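Local coordinates for protein ribokinase (Arabidopsis thaliana, PDB 6ILS) that phosphorylates D-ribose at O-5 with ATP and a divalent cation, most likely magnesium, supplying ribose 5-phosphate for nucleotide and amino acid synthesis or the pentose phosphate pathway, at residues G9-D14 and G115-A120; A43-C48 and I165-G170; A98-Q103 and N108-V113; V139-E144 and S148-V153. All coordinates share one frame; numbering follows the deposited sequence.

Contact 1: residues G9-D14 and G115-A120. With RIB (alpha-D-ribofuranose), chain F.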
loop_
_atom_site.group_PDB
_atom_site.type_symbol
_atom_site.label_atom_id
_atom_site.label_comp_id
_atom_site.label_asym_id
_atom_site.label_seq_id
_atom_site.Cartn_x
_atom_site.Cartn_y
_atom_site.Cartn_z
ATOM N N GLY B 9 -15.238 3.334 14.263
ATOM C CA GLY B 9 -14.362 4.244 13.579
ATOM C C GLY B 9 -13.585 3.614 12.452
ATOM O O GLY B 9 -14.036 2.642 11.834
ATOM N N SER B 10 -12.399 4.165 12.218
ATOM C CA SER B 10 -11.602 3.883 11.025
ATOM C C SER B 10 -10.580 2.760 11.156
ATOM O O SER B 10 -10.043 2.513 12.229
ATOM C CB SER B 10 -10.852 5.126 10.623
ATOM O OG SER B 10 -10.034 5.563 11.708
ATOM N N ALA B 11 -10.282 2.134 10.023
ATOM C CA ALA B 11 -9.193 1.179 9.905
ATOM C C ALA B 11 -8.423 1.515 8.634
ATOM O O ALA B 11 -9.019 1.634 7.580
ATOM C CB ALA B 11 -9.718 -0.261 9.867
ATOM N N ASN B 12 -7.109 1.717 8.762
ATOM C CA ASN B 12 -6.226 2.074 7.653
ATOM C C ASN B 12 -5.059 1.119 7.537
ATOM O O ASN B 12 -4.516 0.692 8.550
ATOM C CB ASN B 12 -5.621 3.480 7.836
ATOM C CG ASN B 12 -6.631 4.584 7.712
ATOM O OD1 ASN B 12 -7.609 4.474 6.973
ATOM N ND2 ASN B 12 -6.378 5.689 8.415
ATOM N N ALA B 13 -4.643 0.818 6.312
ATOM C CA ALA B 13 -3.295 0.295 6.131
ATOM C C ALA B 13 -2.385 1.514 6.029
ATOM O O ALA B 13 -2.616 2.395 5.214
ATOM C CB ALA B 13 -3.195 -0.579 4.885
ATOM N N ASP B 14 -1.372 1.565 6.879
ATOM C CA ASP B 14 -0.442 2.682 6.892
ATOM C C ASP B 14 0.775 2.350 6.033
ATOM O O ASP B 14 1.547 1.469 6.389
ATOM C CB ASP B 14 -0.026 3.000 8.328
ATOM C CG ASP B 14 -1.151 3.660 9.138
ATOM O OD1 ASP B 14 -2.044 4.286 8.519
ATOM O OD2 ASP B 14 -1.114 3.569 10.385
ATOM N N GLY B 115 -11.607 5.604 1.490
ATOM C CA GLY B 115 -12.077 4.283 1.137
ATOM C C GLY B 115 -13.333 3.860 1.865
ATOM O O GLY B 115 -14.263 4.660 2.046
ATOM N N ALA B 116 -13.342 2.608 2.314
ATOM C CA ALA B 116 -14.489 2.034 3.010
ATOM C C ALA B 116 -14.806 2.806 4.290
ATOM O O ALA B 116 -15.955 2.814 4.736
ATOM C CB ALA B 116 -14.239 0.568 3.326
ATOM N N ASN B 117 -13.795 3.447 4.883
ATOM C CA ASN B 117 -14.011 4.195 6.136
ATOM C C ASN B 117 -15.012 5.328 5.944
ATOM O O ASN B 117 -15.793 5.646 6.858
ATOM C CB ASN B 117 -12.702 4.780 6.671
ATOM C CG ASN B 117 -11.743 3.719 7.185
ATOM O OD1 ASN B 117 -12.131 2.792 7.898
ATOM N ND2 ASN B 117 -10.470 3.871 6.840
ATOM N N MET B 118 -14.968 5.939 4.761
ATOM C CA MET B 118 -15.814 7.091 4.458
ATOM C C MET B 118 -17.023 6.730 3.597
ATOM O O MET B 118 -18.035 7.433 3.618
ATOM C CB MET B 118 -15.000 8.178 3.756
ATOM C CG MET B 118 -13.999 8.897 4.640
ATOM S SD MET B 118 -14.751 9.715 6.050
ATOM C CE MET B 118 -15.613 11.083 5.275
ATOM N N LYS B 119 -16.935 5.628 2.856
ATOM C CA LYS B 119 -17.905 5.391 1.792
ATOM C C LYS B 119 -18.738 4.119 1.899
ATOM O O LYS B 119 -19.676 3.939 1.122
ATOM C CB LYS B 119 -17.170 5.419 0.448
ATOM C CG LYS B 119 -16.698 6.826 0.084
ATOM C CD LYS B 119 -15.805 6.830 -1.145
ATOM C CE LYS B 119 -15.468 8.252 -1.570
ATOM N NZ LYS B 119 -14.540 8.259 -2.735
ATOM N N ALA B 120 -18.449 3.256 2.866
ATOM C CA ALA B 120 -19.135 1.968 2.929
ATOM C C ALA B 120 -20.134 1.842 4.063
ATOM O O ALA B 120 -20.542 0.735 4.406
ATOM C CB ALA B 120 -18.118 0.849 3.032
HETATM O O5 RIB F . -3.333 7.990 15.066
HETATM C C5 RIB F . -2.682 7.138 14.161
HETATM C C4 RIB F . -3.454 6.961 13.019
HETATM O O4 RIB F . -3.862 8.264 12.378
HETATM C C3 RIB F . -2.484 6.312 11.940
HETATM O O3 RIB F . -2.505 4.817 12.141
HETATM C C2 RIB F . -2.849 6.752 10.822
HETATM O O2 RIB F . -3.468 5.719 9.957
HETATM C C1 RIB F . -3.914 8.007 11.098
HETATM O O1 RIB F . -5.192 7.638 10.730
HETATM O O HOH W 1 -14.380 1.923 9.120
#
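One side-chain amide, that of N117, grips both backbone polar atoms of a single residue, A11, much as a neighbouring strand would. Its OD1 accepts from A11 N at 2.9 Å in a nearly straight bond (169°), while its ND2 donates to A11 O at 2.8 Å. The pairing is not flat: A11 N stands above the plane of the N117 carbonyl, and ND2 likewise stands above that of A11, although A11 O does lie close to the amide plane of N117. With CG beside its own backbone N (chi1 -69°), the amide is carried from the short helix 116-119 to the chain at A11. A water lies within hydrogen-bonding distance of both N117 OD1 and G9 O. The chain gripped here leads from strand 5-8 of the large sheet into strand 12-18 of the four-stranded lid of the PfkB ribokinase fold, and S10 OG, close by, bonds to E144 and to G42 N. A leucine in place of N117 would probably leave the buried N and O of A11 without these partners and the segment before strand 12-18 less firmly placed. Three residues on from A11, D14 binds the ribose with both carboxylate oxygens: RIB O2 donates to D14 OD1 over a very short 2.5 Å, and RIB O3 to D14 OD2 over 2.6 Å.

Contact 2: residues A43-C48 and I165-G170. With RIB (alpha-D-ribofuranose), chain F.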
loop_
_atom_site.group_PDB
_atom_site.type_symbol
_atom_site.label_atom_id
_atom_site.label_comp_id
_atom_site.label_asym_id
_atom_site.label_seq_id
_atom_site.Cartn_x
_atom_site.Cartn_y
_atom_site.Cartn_z
ATOM N N ALA B 43 -9.076 1.466 14.610
ATOM C CA ALA B 43 -8.472 0.154 14.833
ATOM C C ALA B 43 -7.404 0.253 15.928
ATOM O O ALA B 43 -7.278 -0.653 16.745
ATOM C CB ALA B 43 -7.864 -0.418 13.521
ATOM N N ASN B 44 -6.647 1.343 15.939
ATOM C CA ASN B 44 -5.630 1.548 16.986
ATOM C C ASN B 44 -6.252 1.550 18.363
ATOM O O ASN B 44 -5.748 0.928 19.296
ATOM C CB ASN B 44 -4.878 2.866 16.802
ATOM C CG ASN B 44 -3.916 2.839 15.645
ATOM O OD1 ASN B 44 -3.610 1.785 15.095
ATOM N ND2 ASN B 44 -3.389 4.009 15.295
ATOM N N GLN B 45 -7.337 2.306 18.515
ATOM C CA GLN B 45 -7.979 2.408 19.818
ATOM C C GLN B 45 -8.573 1.078 20.261
ATOM O O GLN B 45 -8.465 0.713 21.438
ATOM C CB GLN B 45 -9.016 3.539 19.775
ATOM C CG GLN B 45 -8.284 4.866 19.618
ATOM C CD GLN B 45 -9.198 6.077 19.580
ATOM O OE1 GLN B 45 -10.385 5.989 19.894
ATOM N NE2 GLN B 45 -8.640 7.213 19.192
ATOM N N ALA B 46 -9.164 0.323 19.327
ATOM C CA ALA B 46 -9.702 -0.985 19.662
ATOM C C ALA B 46 -8.579 -1.950 20.035
ATOM O O ALA B 46 -8.698 -2.707 21.004
ATOM C CB ALA B 46 -10.518 -1.553 18.492
ATOM N N ALA B 47 -7.497 -1.936 19.255
ATOM C CA ALA B 47 -6.350 -2.792 19.591
ATOM C C ALA B 47 -5.816 -2.502 20.990
ATOM O O ALA B 47 -5.500 -3.421 21.759
ATOM C CB ALA B 47 -5.245 -2.636 18.568
ATOM N N CYS B 48 -5.739 -1.222 21.329
ATOM C CA CYS B 48 -5.281 -0.831 22.662
ATOM C C CYS B 48 -6.160 -1.391 23.765
ATOM O O CYS B 48 -5.679 -2.024 24.709
ATOM C CB CYS B 48 -5.211 0.690 22.750
ATOM S SG CYS B 48 -4.791 1.293 24.387
ATOM N N ILE B 165 -16.909 9.082 24.101
ATOM C CA ILE B 165 -15.713 9.889 23.910
ATOM C C ILE B 165 -15.460 10.122 22.434
ATOM O O ILE B 165 -15.422 9.174 21.642
ATOM C CB ILE B 165 -14.452 9.199 24.549
ATOM C CG1 ILE B 165 -14.699 8.931 26.034
ATOM C CG2 ILE B 165 -13.212 10.051 24.304
ATOM C CD1 ILE B 165 -13.540 8.230 26.749
ATOM N N LEU B 166 -15.290 11.382 22.062
ATOM C CA LEU B 166 -14.948 11.737 20.709
ATOM C C LEU B 166 -13.526 12.268 20.652
ATOM O O LEU B 166 -13.208 13.338 21.186
ATOM C CB LEU B 166 -15.937 12.774 20.141
ATOM C CG LEU B 166 -15.560 13.356 18.784
ATOM C CD1 LEU B 166 -15.635 12.302 17.658
ATOM C CD2 LEU B 166 -16.471 14.562 18.445
ATOM N N ASP B 167 -12.666 11.486 20.012
ATOM C CA ASP B 167 -11.302 11.886 19.727
ATOM C C ASP B 167 -11.399 12.789 18.521
ATOM O O ASP B 167 -12.115 12.470 17.564
ATOM C CB ASP B 167 -10.427 10.640 19.489
ATOM C CG ASP B 167 -9.056 10.961 18.921
ATOM O OD1 ASP B 167 -8.589 12.108 19.035
ATOM O OD2 ASP B 167 -8.436 10.038 18.337
ATOM N N VAL B 168 -10.718 13.927 18.568
ATOM C CA VAL B 168 -10.880 14.932 17.523
ATOM C C VAL B 168 -9.942 14.611 16.377
ATOM O O VAL B 168 -10.043 15.179 15.291
ATOM C CB VAL B 168 -10.649 16.363 18.084
ATOM C CG1 VAL B 168 -10.839 17.415 17.009
ATOM C CG2 VAL B 168 -11.630 16.619 19.184
ATOM N N GLY B 169 -9.048 13.649 16.600
ATOM C CA GLY B 169 -8.123 13.235 15.563
ATOM C C GLY B 169 -8.839 12.760 14.310
ATOM O O GLY B 169 -9.877 12.091 14.387
ATOM N N GLY B 170 -8.276 13.116 13.162
ATOM C CA GLY B 170 -8.836 12.762 11.869
ATOM C C GLY B 170 -8.988 14.002 11.000
ATOM O O GLY B 170 -8.054 14.787 10.848
HETATM O O5 RIB F . -3.333 7.990 15.066
HETATM C C5 RIB F . -2.682 7.138 14.161
HETATM C C4 RIB F . -3.454 6.961 13.019
HETATM O O4 RIB F . -3.862 8.264 12.378
HETATM C C3 RIB F . -2.484 6.312 11.940
HETATM O O3 RIB F . -2.505 4.817 12.141
HETATM C C2 RIB F . -2.849 6.752 10.822
HETATM O O2 RIB F . -3.468 5.719 9.957
HETATM C C1 RIB F . -3.914 8.007 11.098
HETATM O O1 RIB F . -5.192 7.638 10.730
#
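This is a sparse, buried polar contact between a helix and a strand, made near the centre of the chain in the alpha/beta domain of the ribokinase fold: helix 41-51 meets strand 164-170 of the nine-stranded sheet through Q45 and D167. Their CA atoms are 10.0 Å apart, and the side chains bridge the distance. Q45 runs fully extended beyond CG (chi2 -179°), which carries its amide far enough for NE2 to reach D167 OD2 at 3.0 Å. The bond is weak, bent to 124° at the hydrogen, and the stronger partner of NE2 is D259 OD1, on the predicted proton acceptor, while OE1 is taken by Q142 NE2. The contact thus belongs to a polar network that includes the predicted proton acceptor. D167 works from both oxygens: OD2 faces Q45, and OD1 forms a salt bridge with K225, a predicted ATP-binding residue. Replacing D167 with an alanine would probably leave K225 without its carboxylate mate and the turn after D167 without its side-chain brace. That brace is an Asx turn, in which G169 N donates to D167 OD1 at 2.9 Å, approaching from well above the carboxylate plane.

Contact 3: residues A98-Q103 and N108-V113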
loop_
_atom_site.group_PDB
_atom_site.type_symbol
_atom_site.label_atom_id
_atom_site.label_comp_id
_atom_site.label_asym_id
_atom_site.label_seq_id
_atom_site.Cartn_x
_atom_site.Cartn_y
_atom_site.Cartn_z
ATOM N N ALA B 98 -3.337 5.141 4.194
ATOM C CA ALA B 98 -2.621 6.402 4.332
ATOM C C ALA B 98 -1.184 6.226 3.857
ATOM O O ALA B 98 -0.445 5.399 4.397
ATOM C CB ALA B 98 -2.647 6.876 5.778
ATOM N N VAL B 99 -0.801 6.983 2.837
ATOM C CA VAL B 99 0.587 7.001 2.393
ATOM C C VAL B 99 1.368 8.008 3.227
ATOM O O VAL B 99 1.175 9.218 3.095
ATOM C CB VAL B 99 0.703 7.352 0.909
ATOM C CG1 VAL B 99 2.169 7.445 0.497
ATOM C CG2 VAL B 99 -0.027 6.312 0.071
ATOM N N VAL B 100 2.235 7.503 4.095
ATOM C CA VAL B 100 2.993 8.360 4.993
ATOM C C VAL B 100 4.440 8.502 4.513
ATOM O O VAL B 100 5.259 7.599 4.697
ATOM C CB VAL B 100 2.968 7.815 6.432
ATOM C CG1 VAL B 100 3.649 8.786 7.384
ATOM C CG2 VAL B 100 1.534 7.550 6.867
ATOM N N MET B 101 4.741 9.638 3.886
ATOM C CA MET B 101 6.080 9.907 3.377
ATOM C C MET B 101 6.985 10.554 4.421
ATOM O O MET B 101 6.940 11.769 4.630
ATOM C CB MET B 101 6.001 10.795 2.140
ATOM C CG MET B 101 5.326 10.115 0.982
ATOM S SD MET B 101 4.497 11.254 -0.120
ATOM C CE MET B 101 3.887 10.119 -1.355
ATOM N N LEU B 102 7.802 9.730 5.070
ATOM C CA LEU B 102 8.784 10.202 6.036
ATOM C C LEU B 102 10.002 10.809 5.335
ATOM O O LEU B 102 10.564 10.212 4.413
ATOM C CB LEU B 102 9.228 9.058 6.951
ATOM C CG LEU B 102 8.151 8.135 7.523
ATOM C CD1 LEU B 102 8.788 6.967 8.259
ATOM C CD2 LEU B 102 7.237 8.901 8.457
ATOM N N GLN B 103 10.408 11.998 5.767
ATOM C CA GLN B 103 11.604 12.628 5.213
ATOM C C GLN B 103 12.782 12.487 6.165
ATOM O O GLN B 103 12.609 12.114 7.327
ATOM C CB GLN B 103 11.352 14.101 4.907
ATOM C CG GLN B 103 10.607 14.336 3.610
ATOM C CD GLN B 103 9.390 15.216 3.800
ATOM O OE1 GLN B 103 8.992 15.514 4.929
ATOM N NE2 GLN B 103 8.790 15.642 2.691
ATOM N N ASN B 108 6.771 14.834 8.303
ATOM C CA ASN B 108 5.963 13.820 7.620
ATOM C C ASN B 108 4.923 14.444 6.714
ATOM O O ASN B 108 4.213 15.368 7.109
ATOM C CB ASN B 108 5.236 12.909 8.607
ATOM C CG ASN B 108 6.158 12.290 9.614
ATOM O OD1 ASN B 108 7.345 12.113 9.349
ATOM N ND2 ASN B 108 5.620 11.968 10.796
ATOM N N SER B 109 4.791 13.889 5.523
ATOM C CA SER B 109 3.748 14.302 4.620
ATOM C C SER B 109 2.816 13.111 4.408
ATOM O O SER B 109 3.278 11.989 4.170
ATOM C CB SER B 109 4.340 14.803 3.306
ATOM O OG SER B 109 3.319 15.080 2.383
ATOM N N ILE B 110 1.510 13.348 4.508
ATOM C CA ILE B 110 0.555 12.246 4.490
ATOM C C ILE B 110 -0.574 12.439 3.482
ATOM O O ILE B 110 -1.154 13.520 3.388
ATOM C CB ILE B 110 -0.045 12.023 5.899
ATOM C CG1 ILE B 110 1.061 11.600 6.869
ATOM C CG2 ILE B 110 -1.166 10.974 5.862
ATOM C CD1 ILE B 110 0.580 11.123 8.211
ATOM N N ILE B 111 -0.849 11.386 2.709
ATOM C CA ILE B 111 -2.035 11.306 1.856
ATOM C C ILE B 111 -2.979 10.239 2.408
ATOM O O ILE B 111 -2.592 9.074 2.553
ATOM C CB ILE B 111 -1.687 10.965 0.398
ATOM C CG1 ILE B 111 -0.646 11.940 -0.156
ATOM C CG2 ILE B 111 -2.936 10.966 -0.467
ATOM C CD1 ILE B 111 -0.384 11.771 -1.640
ATOM N N ILE B 112 -4.207 10.637 2.737
ATOM C CA ILE B 112 -5.160 9.698 3.320
ATOM C C ILE B 112 -6.273 9.354 2.336
ATOM O O ILE B 112 -6.906 10.235 1.750
ATOM C CB ILE B 112 -5.752 10.243 4.646
ATOM C CG1 ILE B 112 -4.764 9.964 5.780
ATOM C CG2 ILE B 112 -7.100 9.589 4.957
ATOM C CD1 ILE B 112 -5.207 10.395 7.140
ATOM N N VAL B 113 -6.466 8.052 2.126
ATOM C CA VAL B 113 -7.551 7.560 1.292
ATOM C C VAL B 113 -8.661 7.071 2.205
ATOM O O VAL B 113 -8.456 6.146 3.001
ATOM C CB VAL B 113 -7.101 6.408 0.353
ATOM C CG1 VAL B 113 -8.277 5.909 -0.476
ATOM C CG2 VAL B 113 -5.958 6.859 -0.541
#
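S109, M101 and I111 have the most surface buried between the two strands, and all three lie on one face of the sheet, with V99. M101 and S109 form a hydrogen-bonded antiparallel pair: M101 N donates to S109 O at 2.8 Å, and S109 N returns a longer bond of 3.1 Å to M101 O, nearly straight at the hydrogen (174°). M101 CB rests 3.6 Å from S109 O before the thioether chain runs on, extended, over the face. I111 repeats the scheme with V99, giving its N to V99 O at 3.0 Å and accepting from V99 N at 2.8 Å. The two strands make a beta hairpin at the edge of the four-stranded lid. That edge is not the end of the sheet: I110, I111 and I112 pair in parallel with a strand of the second subunit, as in the beta clasp of dimeric ribokinases. On the M101 face, V99 and M101 pack on their counterparts V99 and M101 of the second subunit, and S109 on its P23. On the other face V100 and I110 run beside one another; V100 CG1, anti to the backbone N (chi1 -175°), is set 3.9 Å from I110 CG1. There too A98 CB meets I112 CG1 at 3.7 Å, and A98 also lies close to the bound ribose.

Contact 4: residues V139-E144 and S148-V153. With RIB (alpha-D-ribofuranose), chain F.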
loop_
_atom_site.group_PDB
_atom_site.type_symbol
_atom_site.label_atom_id
_atom_site.label_comp_id
_atom_site.label_asym_id
_atom_site.label_seq_id
_atom_site.Cartn_x
_atom_site.Cartn_y
_atom_site.Cartn_z
ATOM N N VAL B 139 -18.174 4.120 24.759
ATOM C CA VAL B 139 -18.045 4.151 23.306
ATOM C C VAL B 139 -17.011 5.187 22.879
ATOM O O VAL B 139 -17.000 6.296 23.415
ATOM C CB VAL B 139 -19.424 4.457 22.626
ATOM C CG1 VAL B 139 -19.261 4.682 21.131
ATOM C CG2 VAL B 139 -20.395 3.331 22.897
ATOM N N LEU B 140 -16.129 4.817 21.938
ATOM C CA LEU B 140 -15.080 5.707 21.436
ATOM C C LEU B 140 -15.253 5.964 19.955
ATOM O O LEU B 140 -15.392 5.011 19.192
ATOM C CB LEU B 140 -13.669 5.103 21.636
ATOM C CG LEU B 140 -13.163 4.716 23.007
ATOM C CD1 LEU B 140 -11.611 4.579 22.985
ATOM C CD2 LEU B 140 -13.644 5.687 24.067
ATOM N N LEU B 141 -15.236 7.242 19.577
ATOM C CA LEU B 141 -15.326 7.712 18.198
ATOM C C LEU B 141 -14.114 8.574 17.861
ATOM O O LEU B 141 -13.468 9.126 18.766
ATOM C CB LEU B 141 -16.620 8.530 18.012
ATOM C CG LEU B 141 -17.885 7.882 18.569
ATOM C CD1 LEU B 141 -19.056 8.885 18.549
ATOM C CD2 LEU B 141 -18.259 6.583 17.777
ATOM N N GLN B 142 -13.800 8.700 16.570
ATOM C CA GLN B 142 -12.818 9.666 16.098
ATOM C C GLN B 142 -13.392 10.370 14.862
ATOM O O GLN B 142 -14.575 10.231 14.572
ATOM C CB GLN B 142 -11.474 9.006 15.758
ATOM C CG GLN B 142 -11.104 7.835 16.668
ATOM C CD GLN B 142 -11.923 6.576 16.362
ATOM O OE1 GLN B 142 -12.193 6.242 15.192
ATOM N NE2 GLN B 142 -12.323 5.888 17.406
ATOM N N ARG B 143 -12.559 11.098 14.127
ATOM C CA ARG B 143 -13.077 11.807 12.961
ATOM C C ARG B 143 -12.473 11.334 11.653
ATOM O O ARG B 143 -11.977 12.127 10.853
ATOM C CB ARG B 143 -12.882 13.294 13.160
ATOM C CG ARG B 143 -13.597 13.734 14.419
ATOM C CD ARG B 143 -14.160 15.128 14.321
ATOM N NE ARG B 143 -15.096 15.308 13.209
ATOM C CZ ARG B 143 -14.982 16.292 12.324
ATOM N NH1 ARG B 143 -13.963 17.138 12.423
ATOM N NH2 ARG B 143 -15.861 16.429 11.338
ATOM N N GLU B 144 -12.567 10.026 11.438
ATOM C CA GLU B 144 -12.057 9.379 10.222
ATOM C C GLU B 144 -13.138 8.517 9.569
ATOM O O GLU B 144 -12.846 7.682 8.707
ATOM C CB GLU B 144 -10.808 8.531 10.558
ATOM C CG GLU B 144 -9.608 9.359 10.985
ATOM C CD GLU B 144 -8.292 8.561 11.034
ATOM O OE1 GLU B 144 -8.316 7.329 11.284
ATOM O OE2 GLU B 144 -7.233 9.181 10.798
ATOM N N SER B 148 -22.078 11.891 9.811
ATOM C CA SER B 148 -23.436 11.372 9.931
ATOM C C SER B 148 -23.489 10.111 10.758
ATOM O O SER B 148 -24.382 9.935 11.578
ATOM C CB SER B 148 -24.038 11.093 8.553
ATOM O OG SER B 148 -25.179 10.267 8.696
ATOM N N ILE B 149 -22.517 9.232 10.535
ATOM C CA ILE B 149 -22.420 7.993 11.281
ATOM C C ILE B 149 -22.075 8.264 12.743
ATOM O O ILE B 149 -22.666 7.665 13.637
ATOM C CB ILE B 149 -21.363 7.061 10.636
ATOM C CG1 ILE B 149 -21.787 6.725 9.204
ATOM C CG2 ILE B 149 -21.181 5.795 11.470
ATOM C CD1 ILE B 149 -23.142 6.042 9.124
ATOM N N ASN B 150 -21.118 9.165 12.986
ATOM C CA ASN B 150 -20.784 9.510 14.373
ATOM C C ASN B 150 -21.987 10.063 15.125
ATOM O O ASN B 150 -22.188 9.754 16.295
ATOM C CB ASN B 150 -19.651 10.530 14.433
ATOM C CG ASN B 150 -18.282 9.885 14.320
ATOM O OD1 ASN B 150 -18.099 8.722 14.686
ATOM N ND2 ASN B 150 -17.327 10.633 13.809
ATOM N N ILE B 151 -22.773 10.890 14.442
ATOM C CA ILE B 151 -23.947 11.501 15.076
ATOM C C ILE B 151 -24.951 10.429 15.471
ATOM O O ILE B 151 -25.416 10.395 16.602
ATOM C CB ILE B 151 -24.586 12.561 14.155
ATOM C CG1 ILE B 151 -23.698 13.804 14.121
ATOM C CG2 ILE B 151 -25.988 12.920 14.652
ATOM C CD1 ILE B 151 -24.025 14.775 13.024
ATOM N N GLN B 152 -25.224 9.493 14.567
ATOM C CA GLN B 152 -26.173 8.433 14.853
ATOM C C GLN B 152 -25.729 7.536 16.004
ATOM O O GLN B 152 -26.550 7.091 16.807
ATOM C CB GLN B 152 -26.417 7.587 13.590
ATOM C CG GLN B 152 -27.053 8.369 12.440
ATOM C CD GLN B 152 -27.215 7.526 11.185
ATOM O OE1 GLN B 152 -27.836 6.457 11.209
ATOM N NE2 GLN B 152 -26.626 7.988 10.090
ATOM N N VAL B 153 -24.433 7.244 16.082
ATOM C CA VAL B 153 -23.936 6.389 17.159
ATOM C C VAL B 153 -24.056 7.100 18.511
ATOM O O VAL B 153 -24.548 6.537 19.486
ATOM C CB VAL B 153 -22.462 5.980 16.901
ATOM C CG1 VAL B 153 -21.848 5.346 18.150
ATOM C CG2 VAL B 153 -22.392 5.031 15.718
HETATM O O5 RIB F . -3.333 7.990 15.066
HETATM C C5 RIB F . -2.682 7.138 14.161
HETATM C C4 RIB F . -3.454 6.961 13.019
HETATM O O4 RIB F . -3.862 8.264 12.378
HETATM C C3 RIB F . -2.484 6.312 11.940
HETATM O O3 RIB F . -2.505 4.817 12.141
HETATM C C2 RIB F . -2.849 6.752 10.822
HETATM O O2 RIB F . -3.468 5.719 9.957
HETATM C C1 RIB F . -3.914 8.007 11.098
HETATM O O1 RIB F . -5.192 7.638 10.730
HETATM O O HOH W 2 -15.675 7.369 14.764
#
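L141 and N150 pass one another head to tail, L141 CB coming within 3.6 Å of N150 OD1. Beyond it, L141 CD2 touches V153 CG1 at 3.8 Å. The same methyl of V153 also reaches back along the strand to V139 CG1, at 4.0 Å, because CG1 stands anti to the V153 backbone N (chi1 168°). V153 therefore packs against two residues of one strand face, while N150 handles the polar work. Its ND2 donates to Q142 O at 2.9 Å, arriving nearly along the C=O axis, though the bond is bent to 142° at the hydrogen. A water accepts from Q142 N and lies 2.8 Å from N150 OD1; through it the amide that bonds directly to Q142 O may also reach Q142 N. The side chain of Q142 itself starts away from the helix. Just past the strand, E144 extends its chain beyond CG to the sugar, and RIB O1 donates to E144 OE2 at 2.6 Å; the other oxygen, OE1, accepts from K41 N. Strand 138-143 and helix 147-158, nearly antiparallel with short-segment axes 9.5 Å apart, open a beta-alpha-beta unit completed by strand 164-170, with the ligand-binding residue just beyond the C-terminal end of the first strand, as is common in alpha/beta folds.

The four contacts show how ribokinase builds one sugar site from two sheets. Contacts 2 and 4, with centres about 10 Å apart, share the nine-stranded sheet, where strands 138-143 and 164-170 are neighbours. Contacts 1 and 3, centres about 15 Å apart, share the four-stranded lid, with strands 12-18 and 96-102 side by side. Contact 1 touches each of the other three, its centre about 13 Å from those of contacts 2 and 4, whereas the centres of contacts 3 and 4 are about 24 Å apart. Along the chain, contact 3 falls wholly between the halves of contact 1, contact 4 between those of contact 2, and contacts 1 and 2 interleave. Segments of contacts 1, 2 and 4 touch the ribose, contact 2 through a weak bond; contact 3 links the lid to the second subunit.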